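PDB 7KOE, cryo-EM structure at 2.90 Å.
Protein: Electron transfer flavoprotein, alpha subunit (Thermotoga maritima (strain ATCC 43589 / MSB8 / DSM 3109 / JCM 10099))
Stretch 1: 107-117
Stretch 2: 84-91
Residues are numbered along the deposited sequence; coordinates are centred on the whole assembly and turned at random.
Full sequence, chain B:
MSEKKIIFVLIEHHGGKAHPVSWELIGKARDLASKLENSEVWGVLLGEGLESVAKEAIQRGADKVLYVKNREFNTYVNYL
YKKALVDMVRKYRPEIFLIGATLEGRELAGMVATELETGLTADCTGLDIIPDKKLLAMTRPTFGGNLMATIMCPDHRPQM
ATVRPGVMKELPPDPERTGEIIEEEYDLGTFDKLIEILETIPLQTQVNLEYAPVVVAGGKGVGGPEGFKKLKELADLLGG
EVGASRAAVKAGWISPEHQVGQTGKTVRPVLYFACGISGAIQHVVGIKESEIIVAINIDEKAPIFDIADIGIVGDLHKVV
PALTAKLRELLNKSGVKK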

# COMPACT_ATOMS: atom_id res chain seq x y z
N GLU B 107 38.51 -26.51 -19.90
CA GLU B 107 39.78 -25.82 -20.11
C GLU B 107 40.01 -25.53 -21.59
O GLU B 107 40.51 -24.46 -21.94
CB GLU B 107 40.91 -26.67 -19.52
CG GLU B 107 42.25 -26.54 -20.20
CD GLU B 107 43.34 -27.28 -19.46
OE1 GLU B 107 43.03 -28.27 -18.78
OE2 GLU B 107 44.51 -26.86 -19.56
N LEU B 108 39.59 -26.45 -22.46
CA LEU B 108 39.79 -26.27 -23.90
C LEU B 108 38.87 -25.20 -24.45
O LEU B 108 39.28 -24.41 -25.31
CB LEU B 108 39.53 -27.59 -24.61
CG LEU B 108 40.03 -27.88 -26.02
CD1 LEU B 108 40.28 -29.35 -26.09
CD2 LEU B 108 39.00 -27.50 -27.05
N ALA B 109 37.61 -25.18 -24.00
CA ALA B 109 36.64 -24.24 -24.55
C ALA B 109 36.97 -22.81 -24.20
O ALA B 109 36.68 -21.90 -24.98
CB ALA B 109 35.24 -24.60 -24.05
N GLY B 110 37.58 -22.58 -23.03
CA GLY B 110 38.01 -21.24 -22.68
C GLY B 110 39.13 -20.73 -23.55
O GLY B 110 39.19 -19.54 -23.85
N MET B 111 40.04 -21.62 -23.98
CA MET B 111 41.11 -21.21 -24.88
C MET B 111 40.59 -20.98 -26.29
O MET B 111 41.11 -20.12 -27.01
CB MET B 111 42.22 -22.25 -24.91
CG MET B 111 42.74 -22.67 -23.57
SD MET B 111 44.26 -23.61 -23.74
CE MET B 111 45.41 -22.31 -24.20
N VAL B 112 39.58 -21.74 -26.70
CA VAL B 112 39.10 -21.68 -28.07
C VAL B 112 38.26 -20.44 -28.30
O VAL B 112 38.45 -19.71 -29.28
CB VAL B 112 38.33 -22.98 -28.41
CG1 VAL B 112 37.45 -22.80 -29.63
CG2 VAL B 112 39.31 -24.11 -28.65
N ALA B 113 37.35 -20.14 -27.36
CA ALA B 113 36.37 -19.08 -27.54
C ALA B 113 36.99 -17.69 -27.55
O ALA B 113 36.38 -16.77 -28.11
CB ALA B 113 35.32 -19.14 -26.43
N THR B 114 38.16 -17.51 -26.95
CA THR B 114 38.83 -16.23 -26.99
C THR B 114 39.86 -16.13 -28.11
O THR B 114 40.54 -15.11 -28.22
CB THR B 114 39.49 -15.94 -25.65
OG1 THR B 114 40.11 -14.65 -25.69
CG2 THR B 114 40.52 -16.95 -25.36
N GLU B 115 40.01 -17.18 -28.92
CA GLU B 115 40.67 -17.05 -30.21
C GLU B 115 39.68 -16.64 -31.29
O GLU B 115 39.99 -15.77 -32.11
CB GLU B 115 41.33 -18.37 -30.61
CG GLU B 115 42.77 -18.51 -30.20
CD GLU B 115 43.70 -17.55 -30.91
OE1 GLU B 115 43.41 -17.17 -32.06
OE2 GLU B 115 44.74 -17.19 -30.32
N LEU B 116 38.50 -17.25 -31.28
CA LEU B 116 37.42 -16.88 -32.18
C LEU B 116 36.73 -15.59 -31.77
O LEU B 116 35.96 -15.05 -32.58
CB LEU B 116 36.38 -18.00 -32.23
CG LEU B 116 36.93 -19.42 -32.22
CD1 LEU B 116 35.80 -20.39 -31.96
CD2 LEU B 116 37.64 -19.74 -33.52
N GLU B 117 37.00 -15.10 -30.55
CA GLU B 117 36.34 -13.94 -29.95
C GLU B 117 34.82 -14.10 -29.93
O GLU B 117 34.08 -13.19 -30.28
CB GLU B 117 36.74 -12.63 -30.63
CG GLU B 117 38.23 -12.50 -30.90
CD GLU B 117 39.01 -12.13 -29.66
OE1 GLU B 117 38.43 -11.49 -28.77
OE2 GLU B 117 40.21 -12.48 -29.59
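Stretch 2 84-91: ALVDMVRK

Stretch 2 lies along one side of stretch 1 and runs the same general way: Leu-85 meets Leu-108 and Val-112, Val-86 meets Val-112, Glu-115 and Leu-116, and Val-89 and Arg-90 meet the far end. Its backbone is loop at Leu-85 and Val-86, then helical from Asp-87, with Arg-90 N hydrogen-bonded back to Val-86 O at 3.2 Å. Stretch 1 enters as helix, and Leu-108 and Val-112 are one helical turn apart; the contacts go on at Glu-115 and Leu-116, where Leu-116 N still hydrogen-bonds to Val-112 O at 3.2 Å, while Ala-109 and Gly-110 stay clear.

Leu-108 points toward stretch 2, its CD2 packing 3.7 Å from CD1 of Leu-85. One turn on, Val-112 meets both Leu-85 and Val-86: its CG1 is 3.9 Å from Leu-85 O and 4.3 Å from Val-86 CG1. Here the CA atoms come closest, 6.5 Å from Val-112 CA to Val-86 CA. Glu-115 lays its CB 3.7 Å from Val-86 CG1, and its backbone O accepts a hydrogen bond from Arg-90 NH2 at 3.2 Å, at the guanidinium's edge, near its plane. Leu-116 closes the patch, with CD2 3.9 Å from Val-86 CB and CD1 3.7 Å from Val-89 CG1. The rule is an apolar row with one hydrogen bond, from Arg-90 to the backbone of Glu-115, at its rim.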

# COMPACT_ATOMS: atom_id res chain seq x y z
N ALA B 84 44.37 -26.47 -33.46
CA ALA B 84 43.61 -27.20 -34.46
C ALA B 84 42.12 -26.90 -34.41
O ALA B 84 41.45 -26.94 -35.44
CB ALA B 84 43.83 -28.70 -34.29
N LEU B 85 41.57 -26.61 -33.23
CA LEU B 85 40.14 -26.36 -33.09
C LEU B 85 39.79 -24.89 -33.26
O LEU B 85 38.68 -24.49 -32.88
CB LEU B 85 39.65 -26.87 -31.74
CG LEU B 85 39.48 -28.38 -31.73
CD1 LEU B 85 39.82 -28.95 -30.37
CD2 LEU B 85 38.07 -28.73 -32.11
N VAL B 86 40.70 -24.07 -33.76
CA VAL B 86 40.35 -22.78 -34.34
C VAL B 86 40.68 -22.71 -35.82
O VAL B 86 40.25 -21.75 -36.48
CB VAL B 86 41.02 -21.61 -33.59
CG1 VAL B 86 40.77 -21.71 -32.10
CG2 VAL B 86 42.50 -21.53 -33.90
N ASP B 87 41.44 -23.67 -36.35
CA ASP B 87 41.56 -23.79 -37.79
C ASP B 87 40.38 -24.54 -38.38
O ASP B 87 39.98 -24.25 -39.51
CB ASP B 87 42.87 -24.49 -38.15
CG ASP B 87 44.06 -23.56 -38.07
OD1 ASP B 87 43.85 -22.33 -37.94
OD2 ASP B 87 45.21 -24.04 -38.14
N MET B 88 39.80 -25.47 -37.64
CA MET B 88 38.61 -26.19 -38.07
C MET B 88 37.33 -25.44 -37.76
O MET B 88 36.24 -25.92 -38.09
CB MET B 88 38.56 -27.58 -37.43
CG MET B 88 39.71 -28.48 -37.85
SD MET B 88 39.97 -28.49 -39.63
CE MET B 88 41.62 -27.81 -39.75
N VAL B 89 37.43 -24.29 -37.11
CA VAL B 89 36.30 -23.37 -36.96
C VAL B 89 36.39 -22.21 -37.94
O VAL B 89 35.36 -21.80 -38.49
CB VAL B 89 36.22 -22.88 -35.50
CG1 VAL B 89 35.08 -21.91 -35.29
CG2 VAL B 89 35.98 -24.06 -34.61
N ARG B 90 37.59 -21.72 -38.23
CA ARG B 90 37.74 -20.70 -39.26
C ARG B 90 37.49 -21.25 -40.66
O ARG B 90 37.05 -20.51 -41.54
CB ARG B 90 39.14 -20.09 -39.18
CG ARG B 90 39.26 -19.01 -38.12
CD ARG B 90 40.69 -18.51 -38.00
NE ARG B 90 40.78 -17.32 -37.17
CZ ARG B 90 40.92 -17.34 -35.85
NH1 ARG B 90 41.01 -18.49 -35.21
NH2 ARG B 90 40.99 -16.20 -35.17
N LYS B 91 37.74 -22.55 -40.88
CA LYS B 91 37.56 -23.12 -42.20
C LYS B 91 36.09 -23.44 -42.50
O LYS B 91 35.57 -23.04 -43.54
CB LYS B 91 38.40 -24.39 -42.35
CG LYS B 91 38.19 -25.14 -43.65
CD LYS B 91 39.15 -26.32 -43.76
CE LYS B 91 40.56 -25.86 -44.08
NZ LYS B 91 41.48 -27.01 -44.27